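Local coordinates for protein L-lysine 6-monooxygenase involved in desferrioxamine biosynthesis (PDB 5O8P) that probably hydroxylates an amino group of cadaverine, using FAD and NADPH, during biosynthesis of the siderophore desferrioxamine, at residues Thr121-Val126 and Pro347-Gly352; Cys134-Ser139 and Glu149-Arg154; Lys191-Thr196 and Arg332-Val337. One frame throughout, in Å; residues are numbered along the deposited sequence.

Contact 1 of 3, residues Thr121-Val126 and Pro347-Gly352. With FAD (flavin-adenine dinucleotide), chain C.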
loop_
_atom_site.group_PDB
_atom_site.type_symbol
_atom_site.label_atom_id
_atom_site.label_comp_id
_atom_site.label_asym_id
_atom_site.label_seq_id
_atom_site.Cartn_x
_atom_site.Cartn_y
_atom_site.Cartn_z
ATOM N N THR B 121 17.906 37.741 19.417
ATOM C CA THR B 121 18.830 38.659 18.755
ATOM C C THR B 121 18.258 39.099 17.407
ATOM O O THR B 121 18.389 38.398 16.402
ATOM C CB THR B 121 20.179 37.938 18.547
ATOM O OG1 THR B 121 20.552 37.270 19.752
ATOM C CG2 THR B 121 21.271 38.894 18.149
ATOM N N ARG B 122 17.592 40.246 17.401
ATOM C CA ARG B 122 16.978 40.779 16.185
ATOM C C ARG B 122 18.021 41.617 15.462
ATOM O O ARG B 122 18.506 42.609 15.994
ATOM C CB ARG B 122 15.741 41.623 16.517
ATOM C CG ARG B 122 14.996 42.205 15.320
ATOM C CD ARG B 122 13.653 42.798 15.706
ATOM N NE ARG B 122 13.823 43.969 16.583
ATOM C CZ ARG B 122 13.514 44.037 17.891
ATOM N NH1 ARG B 122 12.982 43.003 18.555
ATOM N NH2 ARG B 122 13.732 45.169 18.554
ATOM N N VAL B 123 18.374 41.197 14.257
ATOM C CA VAL B 123 19.264 41.976 13.398
ATOM C C VAL B 123 18.472 43.144 12.839
ATOM O O VAL B 123 17.380 42.939 12.306
ATOM C CB VAL B 123 19.826 41.118 12.257
ATOM C CG1 VAL B 123 20.555 41.976 11.226
ATOM C CG2 VAL B 123 20.738 40.043 12.828
ATOM N N GLU B 124 19.024 44.348 12.981
ATOM C CA GLU B 124 18.334 45.592 12.595
ATOM C C GLU B 124 18.941 46.277 11.381
ATOM O O GLU B 124 18.220 46.903 10.605
ATOM C CB GLU B 124 18.248 46.583 13.773
ATOM C CG GLU B 124 17.617 45.964 15.016
ATOM C CD GLU B 124 16.425 46.696 15.609
ATOM O OE1 GLU B 124 16.346 47.937 15.450
ATOM O OE2 GLU B 124 15.599 46.017 16.270
ATOM N N TYR B 125 20.257 46.180 11.221
ATOM C CA TYR B 125 20.954 46.800 10.096
ATOM C C TYR B 125 22.233 46.021 9.780
ATOM O O TYR B 125 22.877 45.470 10.677
ATOM C CB TYR B 125 21.272 48.257 10.439
ATOM C CG TYR B 125 21.740 49.123 9.277
ATOM C CD1 TYR B 125 20.861 49.491 8.244
ATOM C CD2 TYR B 125 23.065 49.616 9.232
ATOM C CE1 TYR B 125 21.286 50.308 7.196
ATOM C CE2 TYR B 125 23.503 50.425 8.189
ATOM C CZ TYR B 125 22.615 50.772 7.174
ATOM O OH TYR B 125 23.055 51.575 6.145
ATOM N N VAL B 126 22.575 45.960 8.499
ATOM C CA VAL B 126 23.822 45.360 8.041
ATOM C C VAL B 126 24.487 46.337 7.089
ATOM O O VAL B 126 23.808 47.004 6.319
ATOM C CB VAL B 126 23.587 44.016 7.310
ATOM C CG1 VAL B 126 24.906 43.402 6.886
ATOM C CG2 VAL B 126 22.821 43.042 8.193
ATOM N N PRO B 347 14.477 41.277 3.788
ATOM C CA PRO B 347 14.217 41.949 5.063
ATOM C C PRO B 347 14.774 43.370 5.165
ATOM O O PRO B 347 15.632 43.781 4.370
ATOM C CB PRO B 347 14.871 41.023 6.096
ATOM C CG PRO B 347 15.903 40.284 5.358
ATOM C CD PRO B 347 15.354 40.106 3.970
ATOM N N ALA B 348 14.263 44.105 6.146
ATOM C CA ALA B 348 14.572 45.518 6.281
ATOM C C ALA B 348 16.079 45.788 6.289
ATOM O O ALA B 348 16.540 46.696 5.595
ATOM C CB ALA B 348 13.926 46.069 7.537
ATOM N N PHE B 349 16.839 44.973 7.034
ATOM C CA PHE B 349 18.289 45.180 7.179
ATOM C C PHE B 349 19.122 45.171 5.889
ATOM O O PHE B 349 20.196 45.765 5.839
ATOM C CB PHE B 349 18.896 44.217 8.216
ATOM C CG PHE B 349 18.838 42.755 7.848
ATOM C CD1 PHE B 349 19.698 42.213 6.896
ATOM C CD2 PHE B 349 17.964 41.902 8.508
ATOM C CE1 PHE B 349 19.651 40.860 6.583
ATOM C CE2 PHE B 349 17.915 40.543 8.204
ATOM C CZ PHE B 349 18.759 40.020 7.244
ATOM N N VAL B 350 18.621 44.506 4.855
ATOM C CA VAL B 350 19.318 44.409 3.575
ATOM C C VAL B 350 19.456 45.773 2.858
ATOM O O VAL B 350 20.329 45.923 1.998
ATOM C CB VAL B 350 18.653 43.320 2.687
ATOM C CG1 VAL B 350 19.227 43.299 1.271
ATOM C CG2 VAL B 350 18.835 41.945 3.326
ATOM N N GLU B 351 18.630 46.765 3.220
ATOM C CA GLU B 351 18.804 48.159 2.738
ATOM C C GLU B 351 20.245 48.659 2.829
ATOM O O GLU B 351 20.735 49.320 1.917
ATOM C CB GLU B 351 17.922 49.150 3.522
ATOM C CG GLU B 351 16.486 49.302 3.021
ATOM C CD GLU B 351 15.838 50.643 3.420
ATOM O OE1 GLU B 351 16.571 51.627 3.668
ATOM O OE2 GLU B 351 14.589 50.724 3.471
ATOM N N GLY B 352 20.920 48.339 3.929
ATOM C CA GLY B 352 22.294 48.778 4.142
ATOM C C GLY B 352 23.369 48.168 3.246
ATOM O O GLY B 352 24.503 48.660 3.223
HETATM P PA FAD C . 11.831 29.839 8.907
HETATM O O1A FAD C . 10.964 29.113 9.918
HETATM O O2A FAD C . 11.220 30.924 8.053
HETATM O O5B FAD C . 13.067 30.438 9.757
HETATM C C5B FAD C . 13.390 31.824 9.775
HETATM C C4B FAD C . 13.844 32.315 11.145
HETATM O O4B FAD C . 14.551 33.555 10.992
HETATM C C3B FAD C . 12.676 32.598 12.083
HETATM O O3B FAD C . 12.951 32.001 13.357
HETATM C C2B FAD C . 12.577 34.123 12.124
HETATM O O2B FAD C . 12.101 34.647 13.368
HETATM C C1B FAD C . 14.015 34.541 11.887
HETATM N N9A FAD C . 14.225 35.936 11.413
HETATM C C8A FAD C . 13.638 36.580 10.382
HETATM N N7A FAD C . 14.116 37.852 10.282
HETATM C C5A FAD C . 15.026 38.032 11.263
HETATM C C6A FAD C . 15.913 39.126 11.746
HETATM N N6A FAD C . 15.929 40.336 11.137
HETATM N N1A FAD C . 16.714 38.877 12.816
HETATM C C2A FAD C . 16.719 37.682 13.445
HETATM N N3A FAD C . 15.935 36.655 13.065
HETATM C C4A FAD C . 15.090 36.763 12.003
HETATM N N1 FAD C . 9.138 21.565 3.469
HETATM C C2 FAD C . 9.501 20.256 3.408
HETATM O O2 FAD C . 10.481 19.949 2.692
HETATM N N3 FAD C . 8.849 19.292 4.095
HETATM C C4 FAD C . 7.791 19.568 4.879
HETATM O O4 FAD C . 7.202 18.661 5.498
HETATM C C4X FAD C . 7.331 20.975 5.000
HETATM N N5 FAD C . 6.279 21.319 5.773
HETATM C C5X FAD C . 5.883 22.611 5.858
HETATM C C6 FAD C . 4.789 22.906 6.669
HETATM C C7 FAD C . 4.325 24.212 6.808
HETATM C C7M FAD C . 3.137 24.506 7.690
HETATM C C8 FAD C . 5.018 25.309 6.071
HETATM C C8M FAD C . 4.537 26.728 6.204
HETATM C C9 FAD C . 6.113 25.023 5.253
HETATM C C9A FAD C . 6.593 23.709 5.105
HETATM N N10 FAD C . 7.717 23.366 4.280
HETATM C C10 FAD C . 8.090 21.994 4.219
HETATM C "C1'" FAD C . 8.505 24.356 3.496
HETATM C "C2'" FAD C . 9.759 24.853 4.252
HETATM O "O2'" FAD C . 10.476 23.740 4.826
HETATM C "C3'" FAD C . 9.455 25.890 5.350
HETATM O "O3'" FAD C . 8.838 27.056 4.782
HETATM C "C4'" FAD C . 10.698 26.331 6.134
HETATM O "O4'" FAD C . 10.308 26.772 7.439
HETATM C "C5'" FAD C . 11.466 27.456 5.446
HETATM O "O5'" FAD C . 12.819 27.447 5.906
HETATM P P FAD C . 13.434 28.723 6.651
HETATM O O1P FAD C . 14.847 28.381 7.075
HETATM O O2P FAD C . 13.188 29.855 5.693
HETATM O O3P FAD C . 12.453 28.677 7.950
#
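F349 packs its ring against two valines of strand 121-126. CG1 of V123 lies over one face in a CH-pi contact, 4.1 Å from the ring centroid. CG2 of V126 comes obliquely to CD1 of F349 at 3.5 Å, the two side chains running side by side and pointing the same way. The CE2 rim of F349 meets FAD N6A at 3.5 Å, N6A lying at the ring edge near its plane. The same base is gripped by V123 through its main chain: V123 N donates to FAD N1A (3.2 Å) and FAD N6A donates to V123 O (3.2 Å). Farther along, the G352 CA-H meets V126 O, and the Y125 ring lies obliquely to G352 CA. Around this first shell, I14, L157 and T159 also touch F349. E124 and Y125 form a classic beta bulge opposite R138, and R122 NE bridges to E124 OE2 (2.7 Å). Backbone polar groups thus read the N1A-N6A edge of the adenine, whereas the two protein segments adhere mainly through apolar packing, in which F349 serves both the strand and the cofactor.

Contact 2 of 3, residues Cys134-Ser139 and Glu149-Arg154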
loop_
_atom_site.group_PDB
_atom_site.type_symbol
_atom_site.label_atom_id
_atom_site.label_comp_id
_atom_site.label_asym_id
_atom_site.label_seq_id
_atom_site.Cartn_x
_atom_site.Cartn_y
_atom_site.Cartn_z
ATOM N N CYS B 134 34.945 43.911 5.626
ATOM C CA CYS B 134 34.018 42.879 6.078
ATOM C C CYS B 134 32.622 43.453 6.373
ATOM O O CYS B 134 32.393 44.653 6.224
ATOM C CB CYS B 134 34.593 42.190 7.314
ATOM S SG CYS B 134 34.361 43.125 8.841
ATOM N N TYR B 135 31.694 42.580 6.772
ATOM C CA TYR B 135 30.305 42.974 7.041
ATOM C C TYR B 135 30.077 43.232 8.536
ATOM O O TYR B 135 30.604 42.522 9.405
ATOM C CB TYR B 135 29.318 41.933 6.488
ATOM C CG TYR B 135 29.244 41.958 4.970
ATOM C CD1 TYR B 135 28.435 42.882 4.306
ATOM C CD2 TYR B 135 30.013 41.089 4.202
ATOM C CE1 TYR B 135 28.382 42.934 2.916
ATOM C CE2 TYR B 135 29.975 41.132 2.814
ATOM C CZ TYR B 135 29.156 42.053 2.168
ATOM O OH TYR B 135 29.128 42.079 0.788
ATOM N N ARG B 136 29.290 44.265 8.817
ATOM C CA ARG B 136 28.996 44.707 10.178
ATOM C C ARG B 136 27.510 44.536 10.390
ATOM O O ARG B 136 26.730 45.179 9.703
ATOM C CB ARG B 136 29.402 46.181 10.314
ATOM C CG ARG B 136 29.061 46.853 11.622
ATOM C CD ARG B 136 29.548 48.305 11.644
ATOM N NE ARG B 136 30.995 48.391 11.402
ATOM C CZ ARG B 136 31.939 48.111 12.304
ATOM N NH1 ARG B 136 31.629 47.724 13.554
ATOM N NH2 ARG B 136 33.223 48.215 11.948
ATOM N N VAL B 137 27.128 43.679 11.329
ATOM C CA VAL B 137 25.720 43.306 11.574
ATOM C C VAL B 137 25.274 43.872 12.917
ATOM O O VAL B 137 25.760 43.425 13.949
ATOM C CB VAL B 137 25.573 41.764 11.619
ATOM C CG1 VAL B 137 24.163 41.337 12.006
ATOM C CG2 VAL B 137 25.982 41.159 10.291
ATOM N N ARG B 138 24.351 44.833 12.907
ATOM C CA ARG B 138 23.875 45.465 14.146
ATOM C C ARG B 138 22.617 44.755 14.653
ATOM O O ARG B 138 21.575 44.758 13.989
ATOM C CB ARG B 138 23.620 46.962 13.939
ATOM C CG ARG B 138 23.781 47.802 15.212
ATOM C CD ARG B 138 23.584 49.300 14.964
ATOM N NE ARG B 138 22.223 49.572 14.457
ATOM C CZ ARG B 138 21.890 50.341 13.405
ATOM N NH1 ARG B 138 22.809 51.002 12.693
ATOM N NH2 ARG B 138 20.604 50.459 13.070
ATOM N N SER B 139 22.733 44.142 15.832
ATOM C CA SER B 139 21.631 43.437 16.478
ATOM C C SER B 139 21.052 44.211 17.654
ATOM O O SER B 139 21.641 45.185 18.134
ATOM C CB SER B 139 22.103 42.075 16.977
ATOM O OG SER B 139 22.659 42.152 18.277
ATOM N N GLU B 149 27.185 44.689 17.982
ATOM C CA GLU B 149 27.647 44.617 16.593
ATOM C C GLU B 149 28.490 43.374 16.409
ATOM O O GLU B 149 29.324 43.041 17.246
ATOM C CB GLU B 149 28.413 45.880 16.185
ATOM C CG GLU B 149 27.464 47.016 15.818
ATOM C CD GLU B 149 28.144 48.305 15.376
ATOM O OE1 GLU B 149 29.411 48.362 15.310
ATOM O OE2 GLU B 149 27.361 49.253 15.078
ATOM N N TRP B 150 28.216 42.665 15.326
ATOM C CA TRP B 150 28.894 41.432 15.004
ATOM C C TRP B 150 29.637 41.689 13.713
ATOM O O TRP B 150 29.092 42.285 12.777
ATOM C CB TRP B 150 27.879 40.316 14.819
ATOM C CG TRP B 150 26.935 40.155 15.964
ATOM C CD1 TRP B 150 25.840 40.915 16.241
ATOM C CD2 TRP B 150 26.990 39.157 16.980
ATOM N NE1 TRP B 150 25.211 40.453 17.368
ATOM C CE2 TRP B 150 25.898 39.370 17.843
ATOM C CE3 TRP B 150 27.863 38.101 17.244
ATOM C CZ2 TRP B 150 25.654 38.569 18.960
ATOM C CZ3 TRP B 150 27.622 37.298 18.341
ATOM C CH2 TRP B 150 26.526 37.537 19.192
ATOM N N LEU B 151 30.896 41.271 13.673
ATOM C CA LEU B 151 31.720 41.416 12.484
ATOM C C LEU B 151 31.848 40.073 11.806
ATOM O O LEU B 151 31.873 39.038 12.480
ATOM C CB LEU B 151 33.085 41.957 12.880
ATOM C CG LEU B 151 33.014 43.394 13.398
ATOM C CD1 LEU B 151 34.222 43.778 14.247
ATOM C CD2 LEU B 151 32.821 44.339 12.225
ATOM N N ALA B 152 31.904 40.087 10.475
ATOM C CA ALA B 152 31.974 38.837 9.708
ATOM C C ALA B 152 32.363 39.029 8.254
ATOM O O ALA B 152 31.944 39.990 7.593
ATOM C CB ALA B 152 30.642 38.102 9.769
ATOM N N HIS B 153 33.140 38.075 7.753
ATOM C CA HIS B 153 33.582 38.082 6.362
ATOM C C HIS B 153 32.452 37.714 5.412
ATOM O O HIS B 153 32.368 38.252 4.293
ATOM C CB HIS B 153 34.761 37.131 6.175
ATOM C CG HIS B 153 36.017 37.595 6.846
ATOM N ND1 HIS B 153 36.821 38.574 6.301
ATOM C CD2 HIS B 153 36.604 37.224 8.013
ATOM C CE1 HIS B 153 37.851 38.785 7.102
ATOM N NE2 HIS B 153 37.740 37.982 8.150
ATOM N N ARG B 154 31.593 36.800 5.871
ATOM C CA ARG B 154 30.498 36.281 5.086
ATOM C C ARG B 154 29.189 36.229 5.869
ATOM O O ARG B 154 29.168 35.960 7.071
ATOM C CB ARG B 154 30.857 34.870 4.633
ATOM C CG ARG B 154 32.047 34.790 3.689
ATOM C CD ARG B 154 32.512 33.374 3.522
ATOM N NE ARG B 154 33.538 33.118 4.523
ATOM C CZ ARG B 154 34.850 33.164 4.314
ATOM N NH1 ARG B 154 35.349 33.437 3.108
ATOM N NH2 ARG B 154 35.675 32.922 5.337
#
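R136 and E149 meet across a pair of antiparallel strands, and R136 can be followed outward. From CB, its CG runs anti to the backbone N (chi1 175°) and passes E149 OE1 at 4.0 Å; CD stays beside the same oxygen at 3.7 Å. The chain then bends, NE turning off at chi3 -57°. At the tip the guanidinium lays one face over L151 CD2, which sits 3.6 Å from its plane and toward the rim, while NH1 bonds E149 OE1 at 2.9 Å in a salt bridge. That bond approaches from above the carboxylate plane, 38° out of it. NH2 has a different acidic partner, D129, so the guanidinium faces two carboxylates, which probably stabilise its positive charge. E149 also runs alongside R138, its OE2 next to the aliphatic CD, although the charged groups of this second pair are not in contact.

R136, R138, E149 and L151 share one face of the sheet; Y135, V137, W150 and A152 lie on the other. Y135 with A152 and V137 with W150 are the hydrogen-bonded pairs, each with two backbone bonds, among them V137 N to W150 O at 2.8 Å. The indole of W150 turns its NE1 edge to S139, donating to OG at 3.2 Å with the oxygen in the ring plane. V137 also touches V123 of strand 121-129, and W150 and A152 pack on I12.

Strands 134-141 and 147-152 form a beta hairpin, and with strand 121-129 paired to the other edge of strand 134-141 they make a three-stranded antiparallel meander. Such a meander beside a parallel sheet is typical of FAD-binding Rossmann-type domains in flavoprotein oxidoreductases and monooxygenases.

Contact 3 of 3, residues Lys191-Thr196 and Arg332-Val337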
loop_
_atom_site.group_PDB
_atom_site.type_symbol
_atom_site.label_atom_id
_atom_site.label_comp_id
_atom_site.label_asym_id
_atom_site.label_seq_id
_atom_site.Cartn_x
_atom_site.Cartn_y
_atom_site.Cartn_z
ATOM N N LYS B 191 -17.063 27.417 16.135
ATOM C CA LYS B 191 -18.320 28.011 16.629
ATOM C C LYS B 191 -19.165 28.687 15.541
ATOM O O LYS B 191 -20.350 28.944 15.764
ATOM C CB LYS B 191 -18.047 29.032 17.740
ATOM C CG LYS B 191 -17.610 28.409 19.053
ATOM C CD LYS B 191 -17.270 29.472 20.089
ATOM C CE LYS B 191 -16.594 28.846 21.299
ATOM N NZ LYS B 191 -15.747 29.810 22.055
ATOM N N LYS B 192 -18.564 28.997 14.394
ATOM C CA LYS B 192 -19.271 29.700 13.326
ATOM C C LYS B 192 -20.192 28.776 12.528
ATOM O O LYS B 192 -20.079 27.549 12.596
ATOM C CB LYS B 192 -18.286 30.412 12.396
ATOM C CG LYS B 192 -17.344 31.366 13.118
ATOM C CD LYS B 192 -16.558 32.218 12.144
ATOM C CE LYS B 192 -15.510 33.083 12.829
ATOM N NZ LYS B 192 -16.065 34.215 13.631
ATOM N N ARG B 193 -21.132 29.392 11.811
ATOM C CA ARG B 193 -22.105 28.667 10.991
ATOM C C ARG B 193 -21.493 28.141 9.700
ATOM O O ARG B 193 -21.941 27.120 9.193
ATOM C CB ARG B 193 -23.308 29.547 10.633
ATOM C CG ARG B 193 -24.396 29.603 11.688
ATOM C CD ARG B 193 -25.615 30.356 11.158
ATOM N NE ARG B 193 -26.484 30.848 12.229
ATOM C CZ ARG B 193 -26.220 31.885 13.032
ATOM N NH1 ARG B 193 -25.085 32.585 12.924
ATOM N NH2 ARG B 193 -27.103 32.225 13.968
ATOM N N SER B 194 -20.513 28.865 9.157
ATOM C CA SER B 194 -19.852 28.499 7.902
ATOM C C SER B 194 -18.370 28.854 7.948
ATOM O O SER B 194 -17.997 29.884 8.507
ATOM C CB SER B 194 -20.521 29.198 6.714
ATOM O OG SER B 194 -20.567 30.600 6.904
ATOM N N ILE B 195 -17.539 27.985 7.374
ATOM C CA ILE B 195 -16.095 28.204 7.267
ATOM C C ILE B 195 -15.715 27.990 5.815
ATOM O O ILE B 195 -16.250 27.090 5.172
ATOM C CB ILE B 195 -15.293 27.202 8.129
ATOM C CG1 ILE B 195 -15.742 27.264 9.596
ATOM C CG2 ILE B 195 -13.787 27.443 7.994
ATOM C CD1 ILE B 195 -15.188 26.141 10.449
ATOM N N THR B 196 -14.791 28.796 5.305
ATOM C CA THR B 196 -14.309 28.645 3.936
ATOM C C THR B 196 -12.792 28.659 3.899
ATOM O O THR B 196 -12.164 29.650 4.230
ATOM C CB THR B 196 -14.854 29.757 3.025
ATOM O OG1 THR B 196 -16.283 29.662 2.967
ATOM C CG2 THR B 196 -14.274 29.651 1.601
ATOM N N ARG B 332 -20.713 33.358 0.188
ATOM C CA ARG B 332 -20.748 33.922 1.539
ATOM C C ARG B 332 -20.152 32.985 2.546
ATOM O O ARG B 332 -20.236 31.783 2.388
ATOM C CB ARG B 332 -22.182 34.228 1.955
ATOM C CG ARG B 332 -22.734 35.528 1.408
ATOM C CD ARG B 332 -24.246 35.373 1.324
ATOM N NE ARG B 332 -24.926 36.622 1.062
ATOM C CZ ARG B 332 -25.107 37.598 1.954
ATOM N NH1 ARG B 332 -24.616 37.506 3.191
ATOM N NH2 ARG B 332 -25.775 38.699 1.609
ATOM N N THR B 333 -19.561 33.544 3.595
ATOM C CA THR B 333 -18.986 32.742 4.676
ATOM C C THR B 333 -18.759 33.603 5.932
ATOM O O THR B 333 -18.482 34.804 5.825
ATOM C CB THR B 333 -17.678 32.048 4.220
ATOM O OG1 THR B 333 -17.310 31.015 5.151
ATOM C CG2 THR B 333 -16.529 33.043 4.055
ATOM N N GLU B 334 -18.895 32.995 7.109
ATOM C CA GLU B 334 -18.626 33.693 8.362
ATOM C C GLU B 334 -17.146 33.603 8.637
ATOM O O GLU B 334 -16.461 34.626 8.712
ATOM C CB GLU B 334 -19.428 33.103 9.522
ATOM C CG GLU B 334 -20.929 33.269 9.355
ATOM C CD GLU B 334 -21.727 32.943 10.615
ATOM O OE1 GLU B 334 -21.146 32.393 11.583
ATOM O OE2 GLU B 334 -22.952 33.221 10.624
ATOM N N GLY B 335 -16.663 32.370 8.769
ATOM C CA GLY B 335 -15.240 32.079 8.980
ATOM C C GLY B 335 -14.529 31.987 7.653
ATOM O O GLY B 335 -15.093 31.509 6.673
ATOM N N LEU B 336 -13.287 32.444 7.622
ATOM C CA LEU B 336 -12.482 32.439 6.415
ATOM C C LEU B 336 -11.055 32.075 6.791
ATOM O O LEU B 336 -10.413 32.792 7.532
ATOM C CB LEU B 336 -12.536 33.812 5.761
ATOM C CG LEU B 336 -11.710 34.041 4.501
ATOM C CD1 LEU B 336 -12.104 33.041 3.436
ATOM C CD2 LEU B 336 -11.912 35.457 3.985
ATOM N N VAL B 337 -10.578 30.932 6.311
ATOM C CA VAL B 337 -9.194 30.530 6.502
ATOM C C VAL B 337 -8.457 30.828 5.210
ATOM O O VAL B 337 -8.750 30.241 4.182
ATOM C CB VAL B 337 -9.074 29.044 6.851
ATOM C CG1 VAL B 337 -7.617 28.618 6.879
ATOM C CG2 VAL B 337 -9.729 28.763 8.187
#
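T196 OG1, anti to its carbonyl carbon (chi1 -63°), and T333 OG1, anti to its backbone N (chi1 -165°), meet at 2.8 Å. The hydroxyls form a short hydrogen-bonded chain: T196 OG1 donates to T333 OG1, which donates to G335 O at 2.7 Å. G335 O also accepts T196 N, at 3.1 Å from well above the carbonyl plane, so two donors grip this buried oxygen. N223 adds a weak bond to T196 OG1. The ladder continues with G335 N to S194 O (2.8 Å) and V337 N to T196 O (2.9 Å), the alternating pattern of parallel strands. Strands 194-198 and 335-338 are neighbours in a five-stranded parallel sheet. With the Gly-rich turn after strand 194-198, it is consistent with a Rossmann-type NADP(H)-binding domain; L336 lies near L305, which contacts NADP(+) in another structure of this protein. Toward the start of the strands, E334 N donates to S194 OG at 2.9 Å. The E334 carboxylate then takes two donors from R193: OE1 accepts the backbone N from above its plane, and OE2 accepts NH1 at 3.2 Å through its syn lone pair, with carboxylate and guanidinium planes 77° apart.

Contacts 1 and 2 belong to one sheet and touch: strand 121-129 of contact 1 bonds strand 134-141 of contact 2 through E124, Y125 and R138, while T121 packs on S139. Contact 3 is remote, its centre about 38 Å from that of contact 1 and 48 Å from that of contact 2, on the opposite side of the chain's centre from contact 2. It is also the most buried of the three, and its parallel ladder is reinforced by buried hydroxyls. The other two are partly buried: contact 2 combines an antiparallel ladder with a salt bridge on its more exposed face, and contact 1 joins a strand to a 3-10 turn by apolar packing beside FAD.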